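Local structure of haloacid dehalogenase-like hydrolase (Bacteroides thetaiotaomicron, 2RBK) at residues 70-81 with 190-199; 164-172 with 180-188. The protein is probably a magnesium-dependent phosphatase of the haloacid dehalogenase superfamily, here holding a vanadium oxide group beside its magnesium ion. All coordinates share one frame; numbering follows the deposited sequence. Where two conformers were deposited one is given.

Contact 1 (70-81 with 190-199); sequences GAYCFVGEEVIY and KGIDEIIRHF
The beta hairpin at the edge of the HAD core sheet, strands 72-75 and 78-81 joined by a type II' turn, lays one side against helix 190-199. At one end Lys190 crosses the Tyr81 ring at about a right angle: its CE sits over one ring face, 3.3 Å from Tyr81 CZ, a CH-pi contact, and NZ adds a cation-pi contact 4.3 Å from the ring centroid. The same NZ donates to Glu194 OE2 at 2.7 Å. Arg197 grips Glu194 side-on, NE and NH2 both on OE1, while Glu194 CG packs on Tyr81 CB at 3.7 Å; a bend at chi2 (-64°) folds the glutamate back between its two cations. Further along, Ile80 CD1 and Val75 CG2 each lie 3.9 Å from Ile195 CD1, and Val75 CG1 meets Phe199 CZ at 3.8 Å. Ile80 CG2 rests near His198 ND1, and Glu78 OE1 stands at the edge of the same ring. Gly70 and Gly191 bring the backbones closest, CA to CA 4.3 Å, and beside them Cys73 SG lies against Gly191 CA. Aliphatic contacts thus carry the middle of the interface, while the Lys190-Glu194-Arg197 network on the helix probably steadies the lysine over the tyrosine.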
ATOM      1  N   GLY A  70      -3.122  -0.999   5.720  1.00  8.66           N
ATOM      2  CA  GLY A  70      -3.366  -1.568   7.038  1.00  9.12           C
ATOM      3  C   GLY A  70      -4.784  -1.655   7.455  1.00  9.16           C
ATOM      4  O   GLY A  70      -5.086  -2.327   8.472  1.00  9.97           O
ATOM      5  N   ALA A  71      -5.703  -1.033   6.717  1.00  8.55           N
ATOM      6  CA  ALA A  71      -7.124  -1.045   7.068  1.00  8.69           C
ATOM      7  C   ALA A  71      -7.829  -2.347   6.709  1.00  8.72           C
ATOM      8  O   ALA A  71      -8.989  -2.565   7.090  1.00  9.81           O
ATOM      9  CB  ALA A  71      -7.863   0.121   6.431  1.00  9.35           C
ATOM     10  N   TYR A  72      -7.166  -3.281   6.008  1.00  8.59           N
ATOM     11  CA  TYR A  72      -7.794  -4.535   5.661  1.00  8.82           C
ATOM     12  C   TYR A  72      -6.704  -5.608   5.523  1.00  8.22           C
ATOM     13  O   TYR A  72      -5.947  -5.573   4.539  1.00  8.62           O
ATOM     14  CB  TYR A  72      -8.664  -4.420   4.425  1.00  9.37           C
ATOM     15  CG  TYR A  72      -9.560  -5.587   4.195  1.00  9.80           C
ATOM     16  CD1 TYR A  72     -10.801  -5.607   4.817  1.00 11.63           C
ATOM     17  CD2 TYR A  72      -9.194  -6.602   3.350  1.00 11.35           C
ATOM     18  CE1 TYR A  72     -11.657  -6.658   4.636  1.00 13.58           C
ATOM     19  CE2 TYR A  72     -10.064  -7.653   3.164  1.00 12.55           C
ATOM     20  CZ  TYR A  72     -11.294  -7.691   3.790  1.00 12.92           C
ATOM     21  OH  TYR A  72     -12.179  -8.729   3.540  1.00 17.80           O
ATOM     22  N   CYS A  73      -6.587  -6.506   6.498  1.00  8.25           N
ATOM     23  CA  CYS A  73      -5.506  -7.455   6.553  1.00  7.97           C
ATOM     24  C   CYS A  73      -6.048  -8.870   6.590  1.00  7.83           C
ATOM     25  O   CYS A  73      -7.015  -9.128   7.330  1.00  8.48           O
ATOM     26  CB  CYS A  73      -4.654  -7.208   7.789  1.00  8.46           C
ATOM     27  SG  CYS A  73      -3.904  -5.565   7.898  1.00  9.36           S
ATOM     28  N   PHE A  74      -5.422  -9.787   5.837  1.00  8.08           N
ATOM     29  CA  PHE A  74      -5.923 -11.156   5.783  1.00  8.69           C
ATOM     30  C   PHE A  74      -4.778 -12.133   5.526  1.00  8.57           C
ATOM     31  O   PHE A  74      -3.748 -11.785   4.968  1.00  9.08           O
ATOM     32  CB  PHE A  74      -7.049 -11.319   4.759  1.00  9.38           C
ATOM     33  CG  PHE A  74      -6.707 -10.840   3.372  1.00  9.19           C
ATOM     34  CD1 PHE A  74      -6.210 -11.726   2.401  1.00 10.21           C
ATOM     35  CD2 PHE A  74      -6.891  -9.508   2.991  1.00  9.78           C
ATOM     36  CE1 PHE A  74      -5.914 -11.265   1.114  1.00 10.83           C
ATOM     37  CE2 PHE A  74      -6.628  -9.070   1.715  1.00 10.71           C
ATOM     38  CZ  PHE A  74      -6.139  -9.965   0.762  1.00 11.08           C
ATOM     39  N   VAL A  75      -5.014 -13.367   5.975  1.00  9.19           N
ATOM     40  CA  VAL A  75      -4.062 -14.466   5.862  1.00  9.47           C
ATOM     41  C   VAL A  75      -4.872 -15.626   5.283  1.00 10.62           C
ATOM     42  O   VAL A  75      -5.785 -16.131   5.926  1.00 11.05           O
ATOM     43  CB  VAL A  75      -3.455 -14.827   7.206  1.00  9.59           C
ATOM     44  CG1 VAL A  75      -2.517 -16.058   7.067  1.00 10.79           C
ATOM     45  CG2 VAL A  75      -2.719 -13.620   7.776  1.00 11.15           C
ATOM     46  N   GLY A  76      -4.587 -15.988   4.047  1.00 11.17           N
ATOM     47  CA  GLY A  76      -5.431 -16.975   3.377  1.00 13.64           C
ATOM     48  C   GLY A  76      -6.803 -16.376   3.192  1.00 14.20           C
ATOM     49  O   GLY A  76      -6.948 -15.262   2.723  1.00 17.23           O
ATOM     50  N   GLU A  77      -7.833 -17.090   3.599  1.00 14.59           N
ATOM     51  CA  GLU A  77      -9.192 -16.586   3.515  1.00 16.73           C
ATOM     52  C   GLU A  77      -9.623 -15.866   4.789  1.00 14.90           C
ATOM     53  O   GLU A  77     -10.777 -15.403   4.878  1.00 19.32           O
ATOM     54  CB  GLU A  77     -10.193 -17.708   3.194  1.00 22.78           C
ATOM     55  CG  GLU A  77      -9.893 -18.389   1.849  1.00 30.82           C
ATOM     56  CD  GLU A  77      -9.946 -17.445   0.654  1.00 40.84           C
ATOM     57  OE1 GLU A  77     -10.937 -16.658   0.531  1.00 46.68           O
ATOM     58  OE2 GLU A  77      -8.997 -17.467  -0.191  1.00 52.20           O
ATOM     59  N   GLU A  78      -8.775 -15.786   5.802  1.00 12.18           N
ATOM     60  CA  GLU A  78      -9.112 -15.268   7.090  1.00 11.58           C
ATOM     61  C   GLU A  78      -8.789 -13.792   7.231  1.00 10.31           C
ATOM     62  O   GLU A  78      -7.619 -13.421   7.199  1.00 10.61           O
ATOM     63  CB  GLU A  78      -8.358 -16.055   8.153  1.00 12.01           C
ATOM     64  CG  GLU A  78      -8.690 -15.646   9.588  1.00 14.13           C
ATOM     65  CD  GLU A  78      -7.945 -16.401  10.643  1.00 15.82           C
ATOM     66  OE1 GLU A  78      -7.228 -17.396  10.348  1.00 20.73           O
ATOM     67  OE2 GLU A  78      -8.049 -15.994  11.802  1.00 20.83           O
ATOM     68  N   VAL A  79      -9.811 -12.964   7.394  1.00 10.54           N
ATOM     69  CA  VAL A  79      -9.577 -11.553   7.746  1.00  9.75           C
ATOM     70  C   VAL A  79      -9.105 -11.483   9.198  1.00  9.53           C
ATOM     71  O   VAL A  79      -9.779 -12.045  10.097  1.00 10.88           O
ATOM     72  CB  VAL A  79     -10.846 -10.702   7.513  1.00 11.12           C
ATOM     73  CG1 VAL A  79     -10.585  -9.293   8.007  1.00 11.87           C
ATOM     74  CG2 VAL A  79     -11.273 -10.751   6.044  1.00 13.94           C
ATOM     75  N   ILE A  80      -7.976 -10.866   9.417  1.00  8.90           N
ATOM     76  CA  ILE A  80      -7.418 -10.730  10.773  1.00  8.64           C
ATOM     77  C   ILE A  80      -7.611  -9.372  11.371  1.00  8.98           C
ATOM     78  O   ILE A  80      -7.483  -9.221  12.605  1.00  9.83           O
ATOM     79  CB  ILE A  80      -5.954 -11.199  10.831  1.00  8.87           C
ATOM     80  CG1 ILE A  80      -5.006 -10.261  10.066  1.00  9.15           C
ATOM     81  CG2 ILE A  80      -5.810 -12.648  10.396  1.00 10.41           C
ATOM     82  CD1 ILE A  80      -3.565 -10.505  10.333  1.00 10.49           C
ATOM     83  N   TYR A  81      -7.910  -8.354  10.558  1.00  8.70           N
ATOM     84  CA  TYR A  81      -8.126  -7.004  11.027  1.00  9.10           C
ATOM     85  C   TYR A  81      -8.766  -6.208   9.902  1.00  8.85           C
ATOM     86  O   TYR A  81      -8.367  -6.344   8.748  1.00  9.51           O
ATOM     87  CB  TYR A  81      -6.819  -6.290  11.469  1.00  9.43           C
ATOM     88  CG  TYR A  81      -7.056  -4.853  11.823  1.00  9.14           C
ATOM     89  CD1 TYR A  81      -7.752  -4.464  12.961  1.00  9.59           C
ATOM     90  CD2 TYR A  81      -6.631  -3.842  10.969  1.00  9.45           C
ATOM     91  CE1 TYR A  81      -8.008  -3.148  13.246  1.00  9.80           C
ATOM     92  CE2 TYR A  81      -6.905  -2.521  11.237  1.00  9.43           C
ATOM     93  CZ  TYR A  81      -7.585  -2.154  12.386  1.00  9.11           C
ATOM     94  OH  TYR A  81      -7.832  -0.854  12.711  1.00 10.62           O
ATOM     95  N   LYS A 190       0.480  -0.622  11.443  1.00  9.78           N
ATOM     96  CA  LYS A 190      -0.612  -1.400  12.055  1.00  9.53           C
ATOM     97  C   LYS A 190      -0.716  -2.745  11.406  1.00  9.05           C
ATOM     98  O   LYS A 190      -0.930  -3.775  12.061  1.00  9.11           O
ATOM     99  CB  LYS A 190      -1.939  -0.625  11.901  1.00 10.75           C
ATOM    100  CG  LYS A 190      -3.212  -1.379  12.283  1.00 10.54           C
ATOM    101  CD  LYS A 190      -3.265  -1.798  13.693  1.00 10.61           C
ATOM    102  CE  LYS A 190      -4.715  -2.158  14.101  1.00 10.33           C
ATOM    103  NZ  LYS A 190      -4.807  -2.689  15.496  1.00 11.08           N
ATOM    104  N   GLY A 191      -0.596  -2.785  10.064  1.00  9.06           N
ATOM    105  CA  GLY A 191      -0.649  -4.044   9.359  1.00  9.26           C
ATOM    106  C   GLY A 191       0.444  -5.014   9.827  1.00  8.77           C
ATOM    107  O   GLY A 191       0.160  -6.191  10.040  1.00  8.86           O
ATOM    108  N   ILE A 192       1.668  -4.508   9.986  1.00  8.01           N
ATOM    109  CA  ILE A 192       2.723  -5.366  10.493  1.00  8.16           C
ATOM    110  C   ILE A 192       2.351  -5.946  11.825  1.00  8.14           C
ATOM    111  O   ILE A 192       2.481  -7.129  12.085  1.00  8.65           O
ATOM    112  CB  ILE A 192       4.083  -4.607  10.579  1.00  8.39           C
ATOM    113  CG1 ILE A 192       4.616  -4.386   9.161  1.00  9.24           C
ATOM    114  CG2 ILE A 192       5.049  -5.366  11.460  1.00  9.38           C
ATOM    115  CD1 ILE A 192       5.957  -3.663   9.079  1.00 11.07           C
ATOM    116  N   ASP A 193       1.845  -5.086  12.726  1.00  8.28           N
ATOM    117  CA  ASP A 193       1.493  -5.547  14.068  1.00  9.28           C
ATOM    118  C   ASP A 193       0.452  -6.654  14.011  1.00  8.94           C
ATOM    119  O   ASP A 193       0.534  -7.621  14.750  1.00  9.69           O
ATOM    120  CB  ASP A 193       0.970  -4.381  14.892  1.00  9.87           C
ATOM    121  CG  ASP A 193       2.028  -3.383  15.290  1.00 13.48           C
ATOM    122  OD1 ASP A 193       3.239  -3.750  15.199  1.00 13.83           O
ATOM    123  OD2 ASP A 193       1.609  -2.272  15.693  1.00 18.63           O
ATOM    124  N   GLU A 194      -0.541  -6.508  13.140  1.00  8.49           N
ATOM    125  CA  GLU A 194      -1.610  -7.521  13.038  1.00  8.46           C
ATOM    126  C   GLU A 194      -1.083  -8.822  12.477  1.00  8.28           C
ATOM    127  O   GLU A 194      -1.392  -9.896  12.980  1.00  9.24           O
ATOM    128  CB  GLU A 194      -2.771  -6.949  12.225  1.00  8.89           C
ATOM    129  CG  GLU A 194      -3.469  -5.788  12.932  1.00  9.15           C
ATOM    130  CD  GLU A 194      -4.136  -6.190  14.219  1.00  9.50           C
ATOM    131  OE1 GLU A 194      -4.577  -7.361  14.321  1.00 10.57           O
ATOM    132  OE2 GLU A 194      -4.223  -5.340  15.140  1.00 10.44           O
ATOM    133  N   ILE A 195      -0.269  -8.748  11.428  1.00  7.93           N
ATOM    134  CA  ILE A 195       0.275  -9.964  10.848  1.00  7.97           C
ATOM    135  C   ILE A 195       1.162 -10.701  11.858  1.00  8.24           C
ATOM    136  O   ILE A 195       1.039 -11.908  12.024  1.00  9.40           O
ATOM    137  CB  ILE A 195       1.062  -9.654   9.579  1.00  8.30           C
ATOM    138  CG1 ILE A 195       0.118  -9.221   8.411  1.00  8.98           C
ATOM    139  CG2 ILE A 195       2.011 -10.774   9.162  1.00  9.15           C
ATOM    140  CD1 ILE A 195      -0.667 -10.355   7.783  1.00 10.04           C
ATOM    141  N   ILE A 196       2.067  -9.980  12.522  1.00  8.83           N
ATOM    142  CA  ILE A 196       2.994 -10.698  13.389  1.00  9.35           C
ATOM    143  C   ILE A 196       2.236 -11.254  14.614  1.00 10.60           C
ATOM    144  O   ILE A 196       2.646 -12.315  15.098  1.00 12.84           O
ATOM    145  CB  ILE A 196       4.238  -9.867  13.773  1.00 10.38           C
ATOM    146  CG1 ILE A 196       3.947  -8.716  14.699  1.00 10.29           C
ATOM    147  CG2 ILE A 196       4.981  -9.490  12.507  1.00 10.08           C
ATOM    148  CD1 ILE A 196       5.185  -7.882  15.026  1.00 12.61           C
ATOM    149  N   ARG A 197       1.200 -10.564  15.080  1.00 10.92           N
ATOM    150  CA  ARG A 197       0.318 -11.092  16.164  1.00 11.87           C
ATOM    151  C   ARG A 197      -0.205 -12.434  15.738  1.00 12.01           C
ATOM    152  O   ARG A 197      -0.229 -13.397  16.517  1.00 12.92           O
ATOM    153  CB  ARG A 197      -0.831 -10.094  16.419  1.00 13.04           C
ATOM    154  CG  ARG A 197      -1.933 -10.497  17.359  1.00 13.25           C
ATOM    155  CD  ARG A 197      -3.136  -9.576  17.440  1.00 12.31           C
ATOM    156  NE  ARG A 197      -3.848  -9.477  16.158  1.00 13.65           N
ATOM    157  CZ  ARG A 197      -4.609 -10.392  15.662  1.00 13.51           C
ATOM    158  NH1 ARG A 197      -4.797 -11.520  16.349  1.00 17.81           N
ATOM    159  NH2 ARG A 197      -5.219 -10.223  14.463  1.00 17.77           N
ATOM    160  N   HIS A 198      -0.679 -12.570  14.482  1.00 12.11           N
ATOM    161  CA  HIS A 198      -1.256 -13.824  14.024  1.00 11.77           C
ATOM    162  C   HIS A 198      -0.251 -14.970  13.981  1.00 12.26           C
ATOM    163  O   HIS A 198      -0.584 -16.132  14.271  1.00 13.93           O
ATOM    164  CB  HIS A 198      -1.857 -13.550  12.637  1.00 13.11           C
ATOM    165  CG  HIS A 198      -2.544 -14.706  12.044  1.00 12.92           C
ATOM    166  ND1 HIS A 198      -3.831 -15.045  12.386  1.00 13.86           N
ATOM    167  CD2 HIS A 198      -2.163 -15.612  11.098  1.00 14.87           C
ATOM    168  CE1 HIS A 198      -4.177 -16.091  11.681  1.00 15.45           C
ATOM    169  NE2 HIS A 198      -3.202 -16.479  10.900  1.00 15.14           N
ATOM    170  N   PHE A 199       0.989 -14.670  13.595  1.00 11.57           N
ATOM    171  CA  PHE A 199       2.013 -15.670  13.422  1.00 12.16           C
ATOM    172  C   PHE A 199       2.907 -15.858  14.656  1.00 12.48           C
ATOM    173  O   PHE A 199       3.737 -16.744  14.651  1.00 14.32           O
ATOM    174  CB  PHE A 199       2.919 -15.378  12.221  1.00 12.00           C
ATOM    175  CG  PHE A 199       2.251 -15.683  10.895  1.00 11.56           C
ATOM    176  CD1 PHE A 199       1.459 -14.760  10.219  1.00 11.38           C
ATOM    177  CD2 PHE A 199       2.425 -16.927  10.332  1.00 14.13           C
ATOM    178  CE1 PHE A 199       0.864 -15.107   9.023  1.00 11.73           C
ATOM    179  CE2 PHE A 199       1.793 -17.270   9.122  1.00 16.43           C
ATOM    180  CZ  PHE A 199       1.038 -16.320   8.492  1.00 12.81           C
TER

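Contact 2 (164-172 with 180-188); sequences PSIPTCEIG and DVTAKGDTK. With VN4 (oxido(dioxo)vanadium), chain C.
Glu170 and Thr182 form a hydrogen-bonded pair of the antiparallel hairpin 170-172/180-182, and the glutamate also reaches into the type II turn Ala183-Asp186. With CG beside its own backbone N (chi1 -58°) and a second bend at chi2 (-55°), the side chain curls over the turn until OE2 accepts from Gly185 N at 2.7 Å. This bond is fairly straight, 162° at the hydrogen, and comes on the anti side of the carboxylate. Two waters link OE2 to Lys184 NZ, one of them weakly, and Glu170 CG packs 4.0 Å from Thr187 CG2. On the same face of the hairpin, Thr182 OG1 lies between its backbone N and carbonyl carbon and donates to Asp186 O at 2.8 Å, tying strand to turn. Among the apolar side chains, Val181 CG1 takes Cys169 CB at 3.5 Å and Ile166 CD1 tip to tip at 4.1 Å. Asp180, paired with Gly172, bonds Thr151 through OD1. An alanine in place of Glu170 is likely to leave Gly185 N without its carboxylate mate and the turn less firmly held. Thr187, at the N-cap of the next helix, bonds Ser217 OG through OG1 and caps Gln189 N only weakly. The extended Lys188 donates from NZ to VN4 O3 at 3.1 Å. Salt-bridged to Asp215 as well, NZ is held facing the vanadium group, which ties this segment to the pocket.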
ATOM      1  N   PRO A 164      -8.812  19.715   8.102  1.00 24.32           N
ATOM      2  CA  PRO A 164      -9.632  19.985   9.286  1.00 27.68           C
ATOM      3  C   PRO A 164     -10.943  19.242   9.247  1.00 26.40           C
ATOM      4  O   PRO A 164     -11.497  19.034  10.326  1.00 28.17           O
ATOM      5  CB  PRO A 164      -9.948  21.489   9.211  1.00 33.54           C
ATOM      6  CG  PRO A 164      -8.713  21.959   8.511  1.00 32.19           C
ATOM      7  CD  PRO A 164      -8.529  20.951   7.398  1.00 29.14           C
ATOM      8  N   SER A 165     -11.405  18.849   8.055  1.00 23.72           N
ATOM      9  CA  SER A 165     -12.640  18.058   8.078  0.56 24.12           C
ATOM     10  C   SER A 165     -12.449  16.550   8.032  1.00 21.25           C
ATOM     11  O   SER A 165     -13.441  15.827   8.090  1.00 19.96           O
ATOM     12  CB  SER A 165     -13.545  18.483   6.915  0.56 25.17           C
ATOM     13  OG  SER A 165     -13.604  19.907   6.881  0.56 27.02           O
ATOM     14  N   ILE A 166     -11.216  16.034   8.054  1.00 19.72           N
ATOM     15  CA  ILE A 166     -10.934  14.593   8.260  1.00 18.63           C
ATOM     16  C   ILE A 166     -10.028  14.454   9.493  1.00 17.14           C
ATOM     17  O   ILE A 166      -8.910  13.926   9.380  1.00 19.65           O
ATOM     18  CB  ILE A 166     -10.387  13.866   6.992  1.00 19.89           C
ATOM     19  CG1 ILE A 166      -9.188  14.535   6.379  1.00 17.76           C
ATOM     20  CG2 ILE A 166     -11.533  13.757   5.961  1.00 23.71           C
ATOM     21  CD1 ILE A 166      -8.310  13.688   5.402  1.00 19.43           C
ATOM     22  N   PRO A 167     -10.486  14.913  10.673  1.00 15.45           N
ATOM     23  CA  PRO A 167      -9.602  15.084  11.799  1.00 15.74           C
ATOM     24  C   PRO A 167      -9.045  13.852  12.458  1.00 14.16           C
ATOM     25  O   PRO A 167      -8.087  14.011  13.244  1.00 17.67           O
ATOM     26  CB  PRO A 167     -10.452  15.811  12.829  1.00 18.24           C
ATOM     27  CG  PRO A 167     -11.839  15.318  12.513  1.00 18.28           C
ATOM     28  CD  PRO A 167     -11.851  15.375  11.003  1.00 16.35           C
ATOM     29  N   THR A 168      -9.558  12.696  12.155  1.00 12.14           N
ATOM     30  CA  THR A 168      -9.039  11.490  12.792  1.00 12.20           C
ATOM     31  C   THR A 168      -8.404  10.526  11.811  1.00 12.60           C
ATOM     32  O   THR A 168      -7.826   9.549  12.222  1.00 19.70           O
ATOM     33  CB  THR A 168     -10.094  10.752  13.657  1.00 12.74           C
ATOM     34  OG1 THR A 168     -11.072  10.164  12.843  1.00 13.61           O
ATOM     35  CG2 THR A 168     -10.710  11.657  14.732  1.00 13.54           C
ATOM     36  N   CYS A 169      -8.469  10.761  10.534  1.00 11.37           N
ATOM     37  CA  CYS A 169      -7.967   9.832   9.528  1.00 10.77           C
ATOM     38  C   CYS A 169      -6.456   9.955   9.355  1.00 10.76           C
ATOM     39  O   CYS A 169      -5.838  10.997   9.548  1.00 14.03           O
ATOM     40  CB  CYS A 169      -8.630  10.036   8.192  1.00 11.70           C
ATOM     41  SG  CYS A 169     -10.339   9.623   8.071  1.00 14.62           S
ATOM     42  N   GLU A 170      -5.875   8.870   8.884  1.00 10.21           N
ATOM     43  CA  GLU A 170      -4.532   8.831   8.368  1.00 10.68           C
ATOM     44  C   GLU A 170      -4.550   9.130   6.896  1.00 10.65           C
ATOM     45  O   GLU A 170      -5.497   8.766   6.178  1.00 12.18           O
ATOM     46  CB  GLU A 170      -3.955   7.436   8.545  1.00 11.80           C
ATOM     47  CG  GLU A 170      -3.923   6.960   9.972  1.00 13.08           C
ATOM     48  CD  GLU A 170      -3.222   7.816  10.997  1.00 15.31           C
ATOM     49  OE1 GLU A 170      -2.272   8.525  10.655  1.00 18.53           O
ATOM     50  OE2 GLU A 170      -3.643   7.765  12.193  1.00 16.80           O
ATOM     51  N   ILE A 171      -3.521   9.791   6.395  1.00 12.45           N
ATOM     52  CA  ILE A 171      -3.397  10.147   5.016  0.62 13.06           C
ATOM     53  C   ILE A 171      -2.009   9.793   4.555  1.00 15.39           C
ATOM     54  O   ILE A 171      -1.040  10.234   5.200  1.00 22.25           O
ATOM     55  CB  ILE A 171      -3.680  11.635   4.735  0.62 16.92           C
ATOM     56  CG1 ILE A 171      -4.940  12.163   5.408  0.62 19.24           C
ATOM     57  CG2 ILE A 171      -3.687  11.774   3.222  0.62 21.14           C
ATOM     58  CD1 ILE A 171      -4.819  13.652   5.651  0.62 25.91           C
ATOM     59  N   GLY A 172      -1.897   8.975   3.491  1.00 17.43           N
ATOM     60  CA  GLY A 172      -0.588   8.625   2.970  1.00 22.35           C
ATOM     61  C   GLY A 172      -0.506   8.712   1.470  1.00 15.12           C
ATOM     62  O   GLY A 172      -1.543   8.547   0.826  1.00 15.57           O
ATOM     63  N   ASP A 180      -4.223   8.235  -0.113  1.00 11.82           N
ATOM     64  CA  ASP A 180      -5.101   7.262   0.493  1.00 10.19           C
ATOM     65  C   ASP A 180      -5.437   7.695   1.914  1.00  9.74           C
ATOM     66  O   ASP A 180      -4.528   8.016   2.690  1.00 12.19           O
ATOM     67  CB  ASP A 180      -4.437   5.887   0.567  1.00 11.05           C
ATOM     68  CG  ASP A 180      -4.189   5.212  -0.767  1.00 11.88           C
ATOM     69  OD1 ASP A 180      -4.985   5.387  -1.718  1.00 13.89           O
ATOM     70  OD2 ASP A 180      -3.164   4.450  -0.791  1.00 13.84           O
ATOM     71  N   VAL A 181      -6.704   7.649   2.250  1.00  9.47           N
ATOM     72  CA  VAL A 181      -7.241   8.075   3.529  1.00  9.31           C
ATOM     73  C   VAL A 181      -7.871   6.849   4.188  1.00  8.49           C
ATOM     74  O   VAL A 181      -8.722   6.186   3.591  1.00  9.38           O
ATOM     75  CB  VAL A 181      -8.258   9.185   3.330  1.00 10.48           C
ATOM     76  CG1 VAL A 181      -8.774   9.671   4.697  1.00 12.23           C
ATOM     77  CG2 VAL A 181      -7.652  10.355   2.581  1.00 13.32           C
ATOM     78  N   THR A 182      -7.460   6.578   5.448  1.00  8.98           N
ATOM     79  CA  THR A 182      -7.937   5.467   6.242  1.00  8.77           C
ATOM     80  C   THR A 182      -8.204   5.957   7.652  1.00  8.81           C
ATOM     81  O   THR A 182      -7.858   7.074   8.034  1.00  9.59           O
ATOM     82  CB  THR A 182      -6.907   4.321   6.237  1.00  9.22           C
ATOM     83  OG1 THR A 182      -5.644   4.883   6.624  1.00  9.97           O
ATOM     84  CG2 THR A 182      -6.832   3.611   4.887  1.00  9.96           C
ATOM     85  N   ALA A 183      -8.843   5.097   8.463  1.00  8.81           N
ATOM     86  CA  ALA A 183      -9.198   5.489   9.811  1.00  9.08           C
ATOM     87  C   ALA A 183      -7.986   5.606  10.723  1.00  9.68           C
ATOM     88  O   ALA A 183      -6.865   5.168  10.427  1.00  9.94           O
ATOM     89  CB  ALA A 183     -10.196   4.468  10.370  1.00 10.38           C
ATOM     90  N   LYS A 184      -8.213   6.210  11.895  1.00 10.92           N
ATOM     91  CA  LYS A 184      -7.200   6.491  12.895  1.00 11.40           C
ATOM     92  C   LYS A 184      -6.315   5.303  13.164  1.00 10.08           C
ATOM     93  O   LYS A 184      -6.763   4.239  13.526  1.00 11.20           O
ATOM     94  CB  LYS A 184      -7.894   6.900  14.208  1.00 14.01           C
ATOM     95  CG  LYS A 184      -7.080   7.132  15.445  1.00 17.14           C
ATOM     96  CD  LYS A 184      -6.500   8.540  15.301  1.00 23.20           C
ATOM     97  CE  LYS A 184      -5.857   8.972  16.604  1.00 24.58           C
ATOM     98  NZ  LYS A 184      -4.982  10.140  16.242  1.00 27.33           N
ATOM     99  N   GLY A 185      -4.984   5.532  13.021  1.00 10.77           N
ATOM    100  CA  GLY A 185      -4.014   4.523  13.324  1.00 11.54           C
ATOM    101  C   GLY A 185      -3.762   3.516  12.226  1.00 10.86           C
ATOM    102  O   GLY A 185      -2.803   2.750  12.344  1.00 13.02           O
ATOM    103  N   ASP A 186      -4.547   3.499  11.148  1.00 10.12           N
ATOM    104  CA  ASP A 186      -4.398   2.504  10.100  1.00  9.87           C
ATOM    105  C   ASP A 186      -3.389   2.936   9.076  1.00  9.59           C
ATOM    106  O   ASP A 186      -3.679   3.665   8.137  1.00 11.81           O
ATOM    107  CB  ASP A 186      -5.758   2.211   9.483  1.00 10.03           C
ATOM    108  CG  ASP A 186      -6.658   1.565  10.546  1.00 11.19           C
ATOM    109  OD1 ASP A 186      -6.143   0.829  11.411  1.00 12.46           O
ATOM    110  OD2 ASP A 186      -7.853   1.899  10.519  1.00 12.60           O
ATOM    111  N   THR A 187      -2.152   2.494   9.288  1.00 10.99           N
ATOM    112  CA  THR A 187      -1.032   2.614   8.382  1.00 10.48           C
ATOM    113  C   THR A 187      -0.388   1.249   8.214  1.00 10.03           C
ATOM    114  O   THR A 187      -0.759   0.298   8.931  1.00 10.10           O
ATOM    115  CB  THR A 187       0.076   3.615   8.833  1.00 16.98           C
ATOM    116  OG1 THR A 187       0.789   3.037   9.873  1.00 23.05           O
ATOM    117  CG2 THR A 187      -0.552   4.925   9.307  1.00 20.64           C
ATOM    118  N   LYS A 188       0.578   1.133   7.334  1.00  9.83           N
ATOM    119  CA  LYS A 188       1.199  -0.191   7.182  1.00  9.67           C
ATOM    120  C   LYS A 188       1.832  -0.707   8.464  1.00  9.23           C
ATOM    121  O   LYS A 188       1.976  -1.928   8.616  1.00 11.27           O
ATOM    122  CB  LYS A 188       2.169  -0.164   6.018  1.00  9.53           C
ATOM    123  CG  LYS A 188       1.527   0.027   4.664  1.00 10.39           C
ATOM    124  CD  LYS A 188       2.514   0.137   3.560  1.00  9.66           C
ATOM    125  CE  LYS A 188       1.839   0.526   2.238  1.00 11.04           C
ATOM    126  NZ  LYS A 188       2.755   0.420   1.065  1.00 10.31           N
TER
HETATM  127  V   VN4 C 601       2.281   0.460  -2.620  1.00 15.22           V
HETATM  128  O1  VN4 C 601       1.949  -1.062  -3.204  1.00 18.50           O
HETATM  129  O2  VN4 C 601       3.329   1.556  -3.514  1.00 10.41           O
HETATM  130  O3  VN4 C 601       1.201   1.388  -1.459  1.00 15.03           O
HETATM  131  O   HOH W   1     -10.790   7.451  12.253  1.00 17.72           O
HETATM  132  O   HOH W   2      -2.447   8.555  14.509  1.00 36.94           O
HETATM  133  O   HOH W   3      -4.614  10.522  13.371  1.00 41.48           O
HETATM  134  O   HOH W   4      -1.171   5.797   0.561  1.00 26.94           O
HETATM  135  O   HOH W   5       0.585   0.877  -3.829  1.00 19.13           O

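In the fold
Helix 188-199 is common to both contacts: Lys188 in its first turn ends contact 2, and the residues from Lys190 onward form one side of contact 1. The centres of the two contacts lie about 18 Å apart, yet the two touch directly. Tyr81 OH of contact 1 is 2.7 Å from Asp186 OD1 of contact 2, a probable hydrogen bond. Lys190 CB packs 3.5 Å from Gly185 O, and Ala71 CB 4.0 Å from Thr182 CG2. Contact 2 reaches the vanadium group through Lys188, alongside Thr43, Gly44 and Asn214; the Asp180 side chain is about 8 Å from that of Asp8, a magnesium ligand. Contact 1 stays farther back, the nearer end at Gly70 about 10 Å from the vanadium group.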